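PDB 3D33: DUF3244 domain-containing protein from Bacteroides vulgatus ATCC 8482, which is of unknown function but folds as an immunoglobulin-like beta-sandwich of the DUF3244 family. Local coordinates for residues Y38-K43 with I77-A82; R49-R54 with N67-V72; E87-E92 with G103-E108. One frame throughout, in Å; residues are numbered along the deposited sequence.

Contact 1: residues Y38-K43 with I77-A82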
ATOM      1  N   TYR A  38       1.202  12.840  -6.497  1.00 31.69           N
ATOM      2  CA  TYR A  38       0.924  11.573  -7.159  1.00 29.98           C
ATOM      3  C   TYR A  38       1.993  10.500  -6.919  1.00 28.44           C
ATOM      4  O   TYR A  38       2.213   9.614  -7.753  1.00 26.21           O
ATOM      5  CB  TYR A  38       0.843  11.781  -8.670  1.00 33.26           C
ATOM      6  CG  TYR A  38      -0.322  12.607  -9.165  1.00 35.59           C
ATOM      7  CD1 TYR A  38      -1.594  12.453  -8.633  1.00 34.46           C
ATOM      8  CD2 TYR A  38      -0.149  13.517 -10.208  1.00 39.90           C
ATOM      9  CE1 TYR A  38      -2.662  13.199  -9.107  1.00 39.40           C
ATOM     10  CE2 TYR A  38      -1.205  14.264 -10.686  1.00 40.73           C
ATOM     11  CZ  TYR A  38      -2.464  14.105 -10.137  1.00 41.66           C
ATOM     12  OH  TYR A  38      -3.530  14.856 -10.624  1.00 39.98           O
ATOM     13  N   LEU A  39       2.703  10.614  -5.814  1.00 26.35           N
ATOM     14  CA  LEU A  39       3.574   9.548  -5.375  1.00 27.20           C
ATOM     15  C   LEU A  39       3.031   9.051  -4.055  1.00 25.51           C
ATOM     16  O   LEU A  39       2.817   9.844  -3.126  1.00 26.64           O
ATOM     17  CB  LEU A  39       4.991  10.049  -5.201  1.00 28.85           C
ATOM     18  CG  LEU A  39       6.074   8.988  -5.031  1.00 28.83           C
ATOM     19  CD1 LEU A  39       6.279   8.203  -6.317  1.00 32.82           C
ATOM     20  CD2 LEU A  39       7.367   9.672  -4.593  1.00 29.34           C
ATOM     21  N   LEU A  40       2.846   7.736  -3.992  1.00 23.48           N
ATOM     22  CA  LEU A  40       2.462   7.030  -2.786  1.00 22.98           C
ATOM     23  C   LEU A  40       3.728   6.440  -2.156  1.00 22.41           C
ATOM     24  O   LEU A  40       4.528   5.863  -2.863  1.00 20.53           O
ATOM     25  CB  LEU A  40       1.488   5.946  -3.180  1.00 26.43           C
ATOM     26  CG  LEU A  40       0.800   5.040  -2.186  1.00 32.90           C
ATOM     27  CD1 LEU A  40      -0.421   4.423  -2.914  1.00 33.47           C
ATOM     28  CD2 LEU A  40       1.748   3.951  -1.701  1.00 31.84           C
ATOM     29  N   THR A  41       3.909   6.625  -0.848  1.00 20.75           N
ATOM     30  CA  THR A  41       5.076   6.092  -0.152  1.00 19.99           C
ATOM     31  C   THR A  41       4.626   5.174   0.961  1.00 19.69           C
ATOM     32  O   THR A  41       3.805   5.565   1.804  1.00 20.53           O
ATOM     33  CB  THR A  41       5.983   7.214   0.444  1.00 20.15           C
ATOM     34  OG1 THR A  41       6.479   8.055  -0.608  1.00 22.09           O
ATOM     35  CG2 THR A  41       7.179   6.621   1.246  1.00 18.80           C
ATOM     36  N   LEU A  42       5.190   3.975   0.979  1.00 18.30           N
ATOM     37  CA  LEU A  42       4.996   3.032   2.061  1.00 17.83           C
ATOM     38  C   LEU A  42       6.282   2.890   2.855  1.00 20.44           C
ATOM     39  O   LEU A  42       7.350   2.730   2.294  1.00 21.01           O
ATOM     40  CB  LEU A  42       4.569   1.659   1.542  1.00 20.32           C
ATOM     41  CG  LEU A  42       4.424   0.544   2.570  1.00 22.27           C
ATOM     42  CD1 LEU A  42       3.362  -0.483   2.120  1.00 23.68           C
ATOM     43  CD2 LEU A  42       5.763  -0.167   2.877  1.00 22.92           C
ATOM     44  N   LYS A  43       6.147   2.960   4.168  1.00 19.97           N
ATOM     45  CA  LYS A  43       7.269   2.682   5.065  1.00 20.33           C
ATOM     46  C   LYS A  43       6.917   1.568   6.011  1.00 20.91           C
ATOM     47  O   LYS A  43       5.777   1.456   6.439  1.00 23.33           O
ATOM     48  CB  LYS A  43       7.618   3.933   5.821  1.00 22.19           C
ATOM     49  CG  LYS A  43       8.189   4.987   4.895  1.00 26.70           C
ATOM     50  CD  LYS A  43       8.928   6.046   5.645  1.00 26.65           C
ATOM     51  CE  LYS A  43       9.534   7.042   4.691  1.00 26.32           C
ATOM     52  NZ  LYS A  43      10.647   7.762   5.362  1.00 25.76           N
ATOM     53  N   ILE A  77       8.927   1.723  -0.121  1.00 20.04           N
ATOM     54  CA  ILE A  77       8.442   1.495  -1.481  1.00 21.57           C
ATOM     55  C   ILE A  77       7.772   2.797  -1.891  1.00 21.85           C
ATOM     56  O   ILE A  77       7.015   3.363  -1.103  1.00 21.14           O
ATOM     57  CB  ILE A  77       7.402   0.301  -1.511  1.00 20.89           C
ATOM     58  CG1 ILE A  77       8.064  -1.039  -1.149  1.00 30.71           C
ATOM     59  CG2 ILE A  77       6.699   0.188  -2.860  1.00 28.99           C
ATOM     60  CD1 ILE A  77       9.190  -1.465  -2.112  1.00 33.21           C
ATOM     61  N   THR A  78       8.072   3.282  -3.088  1.00 21.47           N
ATOM     62  CA  THR A  78       7.251   4.337  -3.698  1.00 20.01           C
ATOM     63  C   THR A  78       6.520   3.836  -4.942  1.00 21.83           C
ATOM     64  O   THR A  78       7.034   3.000  -5.719  1.00 21.20           O
ATOM     65  CB  THR A  78       8.035   5.611  -4.030  1.00 22.18           C
ATOM     66  OG1 THR A  78       8.984   5.351  -5.088  1.00 22.04           O
ATOM     67  CG2 THR A  78       8.751   6.143  -2.779  1.00 20.21           C
ATOM     68  N   ILE A  79       5.322   4.361  -5.109  1.00 20.18           N
ATOM     69  CA  ILE A  79       4.451   3.977  -6.219  1.00 20.77           C
ATOM     70  C   ILE A  79       3.897   5.252  -6.846  1.00 21.46           C
ATOM     71  O   ILE A  79       3.236   6.041  -6.177  1.00 21.87           O
ATOM     72  CB  ILE A  79       3.282   3.117  -5.744  1.00 22.25           C
ATOM     73  CG1 ILE A  79       3.760   1.845  -5.047  1.00 26.49           C
ATOM     74  CG2 ILE A  79       2.350   2.748  -6.918  1.00 21.47           C
ATOM     75  CD1 ILE A  79       2.619   1.068  -4.381  1.00 24.84           C
ATOM     76  N   SER A  80       4.137   5.433  -8.136  1.00 21.79           N
ATOM     77  CA  SER A  80       3.547   6.567  -8.865  1.00 21.77           C
ATOM     78  C   SER A  80       2.119   6.235  -9.199  1.00 20.70           C
ATOM     79  O   SER A  80       1.841   5.202  -9.841  1.00 22.44           O
ATOM     80  CB  SER A  80       4.262   6.856 -10.167  1.00 26.45           C
ATOM     81  OG  SER A  80       3.596   7.939 -10.802  1.00 27.18           O
ATOM     82  N   ILE A  81       1.207   7.097  -8.760  1.00 20.99           N
ATOM     83  CA  ILE A  81      -0.212   6.964  -9.100  1.00 19.79           C
ATOM     84  C   ILE A  81      -0.618   7.953 -10.207  1.00 18.23           C
ATOM     85  O   ILE A  81      -1.782   8.094 -10.542  1.00 17.71           O
ATOM     86  CB  ILE A  81      -1.105   7.135  -7.855  1.00 19.19           C
ATOM     87  CG1 ILE A  81      -1.011   8.541  -7.239  1.00 21.69           C
ATOM     88  CG2 ILE A  81      -0.733   6.083  -6.787  1.00 20.32           C
ATOM     89  CD1 ILE A  81      -2.033   8.759  -6.076  1.00 23.77           C
ATOM     90  N   ALA A  82       0.371   8.611 -10.793  1.00 18.11           N
ATOM     91  CA  ALA A  82       0.152   9.747 -11.693  1.00 18.85           C
ATOM     92  C   ALA A  82      -0.590   9.344 -12.970  1.00 19.08           C
ATOM     93  O   ALA A  82      -1.288  10.147 -13.568  1.00 18.25           O
ATOM     94  CB  ALA A  82       1.487  10.376 -12.054  1.00 20.31           C
TER
HETATM   95  O   HOH W   1       4.950  10.329  -9.726  1.00 43.94           O
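Strands 39-43 and 77-80 run antiparallel, their axes 4.6 Å apart at closest approach and 160° between directions, with Leu-40 facing Ile-79 and Leu-42 facing Ile-77 as hydrogen-bonded pairs. They are neighbours in one sheet of the immunoglobulin-like sandwich. Leu-40 N gives Ile-79 O a nearly straight 2.8 Å bond. Alternation sends Leu-40, Leu-42, Ile-77 and Ile-79 to one face, where the last three pack on Ile-53 of the other sheet and Ile-79 also on Ile-55; branched aliphatic chains suit the apolar space between the sheets. Leu-40 and Ile-79 run alongside each other in the same direction, and Leu-40 CD2 meets Ile-79 CD1 at 4.0 Å. Leu-39, Thr-41, Thr-78 and Ser-80 take the other face; there the methyl CG2 of Thr-78 lies 3.7 Å from Thr-41 OG1. Past the strand end, Tyr-38 O accepts from Ile-81 N, which stands above the carbonyl plane. Ile-81 CG1 sits between its backbone N and carbonyl carbon (chi1 64°), which brings it close to the Tyr-38 backbone. Ser-80 OG closes an ST turn by accepting from Ala-82 N at 3.3 Å, and a water 3.0 Å from Ser-80 OG also donates weakly to Tyr-38 O.

Contact 2: residues R49-R54 with N67-V72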
ATOM      1  N   ARG A  49       9.056  -9.793   6.922  1.00 20.53           N
ATOM      2  CA  ARG A  49       8.367 -10.788   6.137  1.00 21.26           C
ATOM      3  C   ARG A  49       8.276 -10.331   4.689  1.00 21.45           C
ATOM      4  O   ARG A  49       8.286  -9.118   4.409  1.00 20.76           O
ATOM      5  CB  ARG A  49       6.975 -10.997   6.718  1.00 21.58           C
ATOM      6  CG  ARG A  49       5.976  -9.905   6.368  1.00 20.81           C
ATOM      7  CD  ARG A  49       4.784  -9.981   7.290  1.00 23.31           C
ATOM      8  NE  ARG A  49       5.170  -9.522   8.605  1.00 20.72           N
ATOM      9  CZ  ARG A  49       4.383  -9.530   9.680  1.00 24.27           C
ATOM     10  NH1 ARG A  49       3.131  -9.949   9.607  1.00 25.06           N
ATOM     11  NH2 ARG A  49       4.866  -9.100  10.839  1.00 25.91           N
ATOM     12  N   ASP A  50       8.152 -11.287   3.771  1.00 20.69           N
ATOM     13  CA  ASP A  50       7.858 -10.949   2.372  1.00 20.42           C
ATOM     14  C   ASP A  50       6.477 -10.290   2.332  1.00 20.46           C
ATOM     15  O   ASP A  50       5.574 -10.671   3.108  1.00 19.06           O
ATOM     16  CB  ASP A  50       7.865 -12.181   1.468  1.00 22.42           C
ATOM     17  CG  ASP A  50       9.247 -12.762   1.235  1.00 24.51           C
ATOM     18  OD1 ASP A  50      10.284 -12.130   1.540  1.00 23.14           O
ATOM     19  OD2 ASP A  50       9.291 -13.892   0.710  1.00 28.12           O
HETATM   20  N   MSE A  51       6.325  -9.332   1.410  1.00 19.05           N
HETATM   21  CA  MSE A  51       5.087  -8.568   1.298  0.70 21.60           C
HETATM   22  C   MSE A  51       4.576  -8.522  -0.133  1.00 22.43           C
HETATM   23  O   MSE A  51       5.325  -8.725  -1.105  1.00 21.09           O
HETATM   24  CB  MSE A  51       5.294  -7.128   1.748  0.70 21.17           C
HETATM   25  CG  MSE A  51       5.717  -6.929   3.169  0.70 26.99           C
HETATM   26 SE   MSE A  51       5.627  -4.995   3.544  0.53 28.05          SE
HETATM   27  CE  MSE A  51       6.177  -4.234   1.694  0.70 20.36           C
ATOM     28  N   THR A  52       3.275  -8.311  -0.260  1.00 21.96           N
ATOM     29  CA  THR A  52       2.653  -8.053  -1.549  1.00 20.67           C
ATOM     30  C   THR A  52       1.837  -6.789  -1.419  1.00 19.90           C
ATOM     31  O   THR A  52       1.121  -6.609  -0.428  1.00 20.41           O
ATOM     32  CB  THR A  52       1.718  -9.182  -1.995  1.00 22.40           C
ATOM     33  OG1 THR A  52       2.465 -10.399  -2.160  1.00 22.26           O
ATOM     34  CG2 THR A  52       1.050  -8.790  -3.321  1.00 22.33           C
ATOM     35  N   ILE A  53       1.952  -5.891  -2.400  1.00 19.25           N
ATOM     36  CA  ILE A  53       1.148  -4.664  -2.440  1.00 19.78           C
ATOM     37  C   ILE A  53       0.258  -4.799  -3.687  1.00 20.39           C
ATOM     38  O   ILE A  53       0.737  -5.165  -4.750  1.00 19.08           O
ATOM     39  CB  ILE A  53       2.004  -3.390  -2.564  1.00 19.86           C
ATOM     40  CG1 ILE A  53       2.927  -3.270  -1.354  1.00 25.47           C
ATOM     41  CG2 ILE A  53       1.119  -2.137  -2.756  1.00 21.07           C
ATOM     42  CD1 ILE A  53       3.883  -2.087  -1.399  1.00 26.91           C
ATOM     43  N   ARG A  54      -1.035  -4.573  -3.511  1.00 20.59           N
ATOM     44  CA  ARG A  54      -1.990  -4.641  -4.612  1.00 21.87           C
ATOM     45  C   ARG A  54      -2.892  -3.400  -4.566  1.00 18.33           C
ATOM     46  O   ARG A  54      -3.356  -2.986  -3.501  1.00 20.98           O
ATOM     47  CB  ARG A  54      -2.794  -5.932  -4.519  1.00 22.91           C
ATOM     48  CG  ARG A  54      -3.686  -6.252  -5.663  1.00 27.85           C
ATOM     49  CD  ARG A  54      -4.116  -7.750  -5.571  1.00 29.48           C
ATOM     50  NE  ARG A  54      -3.043  -8.696  -5.925  1.00 39.74           N
ATOM     51  CZ  ARG A  54      -2.506  -9.641  -5.126  1.00 42.89           C
ATOM     52  NH1 ARG A  54      -2.880  -9.812  -3.859  1.00 33.64           N
ATOM     53  NH2 ARG A  54      -1.547 -10.431  -5.594  1.00 45.19           N
ATOM     54  N   ASN A  67       2.743  -6.020  -6.715  1.00 18.52           N
ATOM     55  CA  ASN A  67       4.171  -6.153  -6.545  1.00 17.67           C
ATOM     56  C   ASN A  67       4.468  -7.068  -5.346  1.00 17.50           C
ATOM     57  O   ASN A  67       3.964  -6.813  -4.258  1.00 19.74           O
ATOM     58  CB  ASN A  67       4.734  -4.747  -6.344  1.00 19.78           C
ATOM     59  CG  ASN A  67       6.247  -4.703  -6.329  1.00 21.75           C
ATOM     60  OD1 ASN A  67       6.901  -5.720  -6.475  1.00 19.69           O
ATOM     61  ND2 ASN A  67       6.809  -3.497  -6.167  1.00 25.16           N
ATOM     62  N   ASP A  68       5.228  -8.127  -5.592  1.00 19.71           N
ATOM     63  CA  ASP A  68       5.712  -9.033  -4.546  1.00 21.17           C
ATOM     64  C   ASP A  68       7.071  -8.539  -4.096  1.00 22.79           C
ATOM     65  O   ASP A  68       8.012  -8.537  -4.871  1.00 22.93           O
ATOM     66  CB  ASP A  68       5.823 -10.462  -5.089  1.00 23.60           C
ATOM     67  CG  ASP A  68       4.469 -11.080  -5.387  1.00 29.32           C
ATOM     68  OD1 ASP A  68       3.468 -10.656  -4.796  1.00 27.01           O
ATOM     69  OD2 ASP A  68       4.407 -12.017  -6.199  1.00 35.01           O
ATOM     70  N   ILE A  69       7.156  -8.089  -2.851  1.00 20.72           N
ATOM     71  CA  ILE A  69       8.338  -7.414  -2.357  1.00 21.00           C
ATOM     72  C   ILE A  69       9.069  -8.293  -1.340  1.00 21.68           C
ATOM     73  O   ILE A  69       8.517  -8.597  -0.270  1.00 21.56           O
ATOM     74  CB  ILE A  69       7.961  -6.042  -1.719  1.00 21.10           C
ATOM     75  CG1 ILE A  69       7.295  -5.125  -2.779  1.00 24.21           C
ATOM     76  CG2 ILE A  69       9.212  -5.398  -1.110  1.00 22.45           C
ATOM     77  CD1 ILE A  69       6.270  -4.239  -2.253  1.00 30.61           C
ATOM     78  N   PRO A  70      10.310  -8.699  -1.646  1.00 21.78           N
ATOM     79  CA  PRO A  70      10.994  -9.530  -0.652  1.00 21.75           C
ATOM     80  C   PRO A  70      11.264  -8.765   0.643  1.00 20.73           C
ATOM     81  O   PRO A  70      11.379  -7.541   0.630  1.00 22.79           O
ATOM     82  CB  PRO A  70      12.312  -9.916  -1.324  1.00 23.58           C
ATOM     83  CG  PRO A  70      12.296  -9.282  -2.662  1.00 24.58           C
ATOM     84  CD  PRO A  70      11.145  -8.412  -2.825  1.00 22.68           C
ATOM     85  N   GLU A  71      11.325  -9.503   1.748  1.00 23.60           N
ATOM     86  CA  GLU A  71      11.510  -8.927   3.073  1.00 23.19           C
ATOM     87  C   GLU A  71      12.619  -7.897   3.077  1.00 24.71           C
ATOM     88  O   GLU A  71      12.455  -6.813   3.620  1.00 24.84           O
ATOM     89  CB  GLU A  71      11.808 -10.022   4.102  1.00 24.33           C
ATOM     90  CG  GLU A  71      12.334  -9.468   5.424  1.00 21.04           C
ATOM     91  CD  GLU A  71      12.588 -10.548   6.446  1.00 26.07           C
ATOM     92  OE1 GLU A  71      12.158 -11.695   6.213  1.00 30.93           O
ATOM     93  OE2 GLU A  71      13.219 -10.249   7.475  1.00 30.58           O
ATOM     94  N   VAL A  72      13.748  -8.228   2.452  1.00 27.25           N
ATOM     95  CA  VAL A  72      14.907  -7.338   2.483  1.00 28.66           C
ATOM     96  C   VAL A  72      14.622  -5.977   1.855  1.00 28.41           C
ATOM     97  O   VAL A  72      15.238  -4.985   2.235  1.00 28.58           O
ATOM     98  CB  VAL A  72      16.172  -7.981   1.846  1.00 28.98           C
ATOM     99  CG1 VAL A  72      16.620  -9.161   2.678  1.00 34.80           C
ATOM    100  CG2 VAL A  72      15.927  -8.385   0.388  1.00 31.67           C
TER
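The beta hairpin of strands 50-57 and 63-69, at one side of a sandwich sheet, pairs Met-51 with Ile-69 and Ile-53 with Asn-67 as antiparallel hydrogen-bonded pairs. Met-51 N donates to Ile-69 O, and Ile-53 and Asn-67 exchange bonds through both their backbone N and O atoms. Between these pairs, Thr-52 and Asp-68 form a non-hydrogen-bonded pair whose side chains leave the sheet next to each other on the same heading. Thr-52 OG1 donates to Asp-68 OD1 at 2.8 Å, meeting the carboxylate on its anti side and 35° out of its plane. With Thr-52 CG2 anti to the backbone N, this methyl also lies against the same oxygen, at 3.4 Å. An alanine in place of Thr-52 would probably leave Asp-68 OD1 without its hydroxyl donor and the carboxylate freer to turn. The other face carries Met-51, a selenomethionine here, with Ile-53 and Ile-69, apolar residues fit for the sandwich interior. Ile-69 CD1 presses on Ile-53 CD1 at 3.3 Å, tighter than usual for two methyls. Where the strand gives way to Pro-70, the pairing continues through a side chain: Asp-50 OD1 accepts from Glu-71 N at 2.8 Å, again on the anti side. Proline has no N-H to offer the strand, and the next amide finds its acceptor in this carboxylate instead. The two aspartates thus supply acceptors to a hydroxyl and to the amide that follows proline, while Ile-53 and Ile-69 pack on the face opposite Thr-52 and Asp-68.

Contact 3: residues E87-E92 with G103-E108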
ATOM      1  N   GLU A  87     -10.098   8.134  -9.901  1.00 21.28           N
ATOM      2  CA  GLU A  87     -10.957   7.083  -9.372  1.00 19.85           C
ATOM      3  C   GLU A  87     -10.511   6.844  -7.922  1.00 19.44           C
ATOM      4  O   GLU A  87      -9.411   7.281  -7.536  1.00 20.33           O
ATOM      5  CB  GLU A  87     -10.774   5.781 -10.190  1.00 22.54           C
ATOM      6  CG  GLU A  87     -11.754   4.655  -9.879  1.00 21.67           C
ATOM      7  CD  GLU A  87     -13.174   5.152  -9.844  1.00 27.11           C
ATOM      8  OE1 GLU A  87     -13.773   5.306 -10.925  1.00 23.90           O
ATOM      9  OE2 GLU A  87     -13.672   5.408  -8.731  1.00 21.65           O
ATOM     10  N   GLU A  88     -11.347   6.158  -7.135  1.00 19.25           N
ATOM     11  CA  GLU A  88     -10.920   5.656  -5.830  1.00 19.18           C
ATOM     12  C   GLU A  88     -10.316   4.285  -6.006  1.00 19.49           C
ATOM     13  O   GLU A  88     -10.804   3.478  -6.822  1.00 19.22           O
ATOM     14  CB  GLU A  88     -12.070   5.569  -4.835  1.00 23.21           C
ATOM     15  CG  GLU A  88     -11.616   5.158  -3.444  1.00 23.34           C
ATOM     16  CD  GLU A  88     -12.733   5.224  -2.440  1.00 24.42           C
ATOM     17  OE1 GLU A  88     -13.854   4.834  -2.801  1.00 29.13           O
ATOM     18  OE2 GLU A  88     -12.484   5.670  -1.306  1.00 25.61           O
ATOM     19  N   TYR A  89      -9.264   4.033  -5.222  1.00 20.91           N
ATOM     20  CA  TYR A  89      -8.512   2.791  -5.247  1.00 19.22           C
ATOM     21  C   TYR A  89      -8.453   2.158  -3.871  1.00 21.46           C
ATOM     22  O   TYR A  89      -8.341   2.862  -2.869  1.00 20.29           O
ATOM     23  CB  TYR A  89      -7.067   3.042  -5.735  1.00 21.83           C
ATOM     24  CG  TYR A  89      -7.070   3.466  -7.169  1.00 21.45           C
ATOM     25  CD1 TYR A  89      -7.060   2.527  -8.180  1.00 21.29           C
ATOM     26  CD2 TYR A  89      -7.203   4.813  -7.526  1.00 17.81           C
ATOM     27  CE1 TYR A  89      -7.145   2.904  -9.492  1.00 15.24           C
ATOM     28  CE2 TYR A  89      -7.266   5.218  -8.861  1.00 18.93           C
ATOM     29  CZ  TYR A  89      -7.240   4.248  -9.849  1.00 17.05           C
ATOM     30  OH  TYR A  89      -7.343   4.611 -11.183  1.00 20.04           O
ATOM     31  N   LYS A  90      -8.496   0.835  -3.846  1.00 19.26           N
ATOM     32  CA  LYS A  90      -8.200   0.026  -2.635  1.00 18.26           C
ATOM     33  C   LYS A  90      -6.738  -0.373  -2.660  1.00 20.66           C
ATOM     34  O   LYS A  90      -6.242  -0.877  -3.671  1.00 20.41           O
ATOM     35  CB  LYS A  90      -9.058  -1.243  -2.613  1.00 18.17           C
ATOM     36  CG  LYS A  90      -8.813  -2.134  -1.427  1.00 18.88           C
ATOM     37  CD  LYS A  90      -9.740  -3.334  -1.345  1.00 19.09           C
ATOM     38  CE  LYS A  90      -9.543  -4.289  -2.524  1.00 23.23           C
ATOM     39  NZ  LYS A  90     -10.391  -5.539  -2.446  1.00 22.15           N
ATOM     40  N   LEU A  91      -6.075  -0.127  -1.538  1.00 19.74           N
ATOM     41  CA  LEU A  91      -4.700  -0.499  -1.314  1.00 19.92           C
ATOM     42  C   LEU A  91      -4.615  -1.628  -0.298  1.00 20.43           C
ATOM     43  O   LEU A  91      -5.165  -1.531   0.799  1.00 20.33           O
ATOM     44  CB  LEU A  91      -3.928   0.703  -0.792  1.00 21.07           C
ATOM     45  CG  LEU A  91      -2.505   0.487  -0.338  1.00 21.27           C
ATOM     46  CD1 LEU A  91      -1.630   0.089  -1.493  1.00 22.32           C
ATOM     47  CD2 LEU A  91      -1.922   1.744   0.376  1.00 22.34           C
ATOM     48  N   GLU A  92      -3.990  -2.723  -0.689  1.00 19.56           N
ATOM     49  CA  GLU A  92      -3.816  -3.857   0.224  1.00 19.44           C
ATOM     50  C   GLU A  92      -2.362  -4.187   0.334  1.00 21.22           C
ATOM     51  O   GLU A  92      -1.660  -4.268  -0.687  1.00 22.48           O
ATOM     52  CB  GLU A  92      -4.507  -5.097  -0.309  1.00 21.14           C
ATOM     53  CG  GLU A  92      -5.953  -5.022  -0.496  1.00 24.73           C
ATOM     54  CD  GLU A  92      -6.416  -6.323  -1.156  1.00 31.20           C
ATOM     55  OE1 GLU A  92      -6.589  -7.325  -0.422  1.00 33.59           O
ATOM     56  OE2 GLU A  92      -6.478  -6.374  -2.404  1.00 28.80           O
ATOM     57  N   GLY A 103      -6.289  -0.020   2.905  1.00 22.22           N
ATOM     58  CA  GLY A 103      -6.644   1.389   2.908  1.00 22.17           C
ATOM     59  C   GLY A 103      -7.215   1.788   1.564  1.00 20.21           C
ATOM     60  O   GLY A 103      -7.268   0.982   0.591  1.00 20.51           O
ATOM     61  N   TYR A 104      -7.667   3.028   1.505  1.00 21.72           N
ATOM     62  CA  TYR A 104      -8.303   3.549   0.315  1.00 20.84           C
ATOM     63  C   TYR A 104      -7.784   4.936   0.046  1.00 23.17           C
ATOM     64  O   TYR A 104      -7.497   5.714   0.970  1.00 20.09           O
ATOM     65  CB  TYR A 104      -9.832   3.583   0.478  1.00 19.95           C
ATOM     66  CG  TYR A 104     -10.430   2.224   0.638  1.00 19.67           C
ATOM     67  CD1 TYR A 104     -10.516   1.619   1.881  1.00 22.17           C
ATOM     68  CD2 TYR A 104     -10.889   1.514  -0.463  1.00 20.07           C
ATOM     69  CE1 TYR A 104     -11.023   0.346   2.021  1.00 23.25           C
ATOM     70  CE2 TYR A 104     -11.423   0.249  -0.323  1.00 23.04           C
ATOM     71  CZ  TYR A 104     -11.492  -0.327   0.910  1.00 20.93           C
ATOM     72  OH  TYR A 104     -12.010  -1.608   1.053  1.00 23.31           O
ATOM     73  N   PHE A 105      -7.642   5.252  -1.229  1.00 20.51           N
ATOM     74  CA  PHE A 105      -7.247   6.597  -1.606  1.00 19.43           C
ATOM     75  C   PHE A 105      -7.876   6.955  -2.941  1.00 21.53           C
ATOM     76  O   PHE A 105      -8.251   6.075  -3.712  1.00 19.78           O
ATOM     77  CB  PHE A 105      -5.720   6.741  -1.643  1.00 20.67           C
ATOM     78  CG  PHE A 105      -5.063   5.980  -2.761  1.00 19.76           C
ATOM     79  CD1 PHE A 105      -4.896   6.575  -4.005  1.00 23.97           C
ATOM     80  CD2 PHE A 105      -4.656   4.648  -2.591  1.00 21.62           C
ATOM     81  CE1 PHE A 105      -4.311   5.876  -5.053  1.00 24.84           C
ATOM     82  CE2 PHE A 105      -4.060   3.955  -3.617  1.00 21.09           C
ATOM     83  CZ  PHE A 105      -3.906   4.578  -4.870  1.00 20.52           C
ATOM     84  N   THR A 106      -7.992   8.259  -3.190  1.00 20.02           N
ATOM     85  CA  THR A 106      -8.601   8.766  -4.414  1.00 20.51           C
ATOM     86  C   THR A 106      -7.565   9.543  -5.238  1.00 22.68           C
ATOM     87  O   THR A 106      -6.852  10.422  -4.712  1.00 23.83           O
ATOM     88  CB  THR A 106      -9.801   9.640  -4.085  1.00 23.79           C
ATOM     89  OG1 THR A 106     -10.805   8.844  -3.446  1.00 24.48           O
ATOM     90  CG2 THR A 106     -10.385  10.261  -5.348  1.00 22.54           C
ATOM     91  N   LYS A 107      -7.423   9.144  -6.494  1.00 22.16           N
ATOM     92  CA  LYS A 107      -6.619   9.892  -7.452  0.50 22.92           C
ATOM     93  C   LYS A 107      -7.511  10.933  -8.132  1.00 23.58           C
ATOM     94  O   LYS A 107      -8.559  10.617  -8.669  1.00 22.00           O
ATOM     95  CB  LYS A 107      -5.997   8.947  -8.481  0.50 22.09           C
ATOM     96  CG  LYS A 107      -4.811   9.533  -9.247  0.50 21.41           C
ATOM     97  CD  LYS A 107      -5.255  10.265 -10.511  0.50 17.40           C
ATOM     98  CE  LYS A 107      -4.113  10.514 -11.470  0.50 19.67           C
ATOM     99  NZ  LYS A 107      -4.625  10.784 -12.867  0.50 18.97           N
ATOM    100  N   GLU A 108      -7.085  12.188  -8.075  1.00 26.57           N
ATOM    101  CA  GLU A 108      -7.847  13.272  -8.653  1.00 29.52           C
ATOM    102  C   GLU A 108      -7.225  13.683  -9.970  1.00 32.87           C
ATOM    103  O   GLU A 108      -6.030  13.498 -10.211  1.00 34.35           O
ATOM    104  CB  GLU A 108      -7.877  14.463  -7.690  1.00 29.65           C
ATOM    105  OXT GLU A 108      -7.900  14.258 -10.818  1.00 36.14           O
TER
HETATM  106  O   HOH W   2     -10.379   7.212  -0.938  1.00 28.25           O
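Phe-105 O accepts a 2.7 Å bond from Tyr-89 N, nearly along the C=O axis, and also receives a CA-H...O contact from Glu-88 CA at 3.4 Å. Phe-105 N completes the exchange by donating to Tyr-89 O. Farther along, Leu-91 and Gly-103 trade a second pair of backbone bonds, the one from Leu-91 N to Gly-103 O being 2.7 Å long. The Phe-105 side chain turns back across this ladder: chi1 (69°) sets CG between the backbone N and carbonyl carbon, and the ring beyond it lies nearer the opposite strand. Tyr-89 CB then sits over one face of it in a CH-pi contact, 3.9 Å from the ring centroid. The two aromatic planes are 25° apart, but the rings are displaced, with little overlap. Leu-91 CB comes to the edge of the Phe-105 ring, near its plane. These strands, 87-96 and 100-107, form a beta hairpin in the sandwich, and Tyr-89, Leu-91 and Phe-105 share its buried face, suited to their bulky apolar groups. Tyr-89 keeps its polar end paired by bonding OH to Pro-85 O. On the other face, the Lys-90 chain runs beside the Tyr-104 ring, CB lying 3.6 Å from Tyr-104 CE2; a long methylene chain suits this place because it can lie against an aromatic ring and still carry a charge onward. Next to them, one water bridges Glu-88 and Thr-106: it donates to Glu-88 OE2 at 2.6 Å and lies 3.0 Å from Thr-106 OG1.

In the fold
Contacts 2 and 3 belong to the same four-stranded sheet, where strands 50-57 and 87-96 are neighbours, joined by Glu-92 N and Arg-54 O; their centres lie about 19 Å apart, on opposite sides of the chain's centre. Contact 1 lies in the facing sheet, its centre about 15 Å from that of contact 2 and 12 Å from that of contact 3. Along the chain, contact 2 is nested within the loop that contact 1 closes, and contact 3 follows. The sheets meet through Ile-77 on Ile-69, Leu-42 on Ile-53 and Leu-40 on Phe-105, so residues distant in sequence build one common hydrophobic core between the layers of this immunoglobulin-like sandwich.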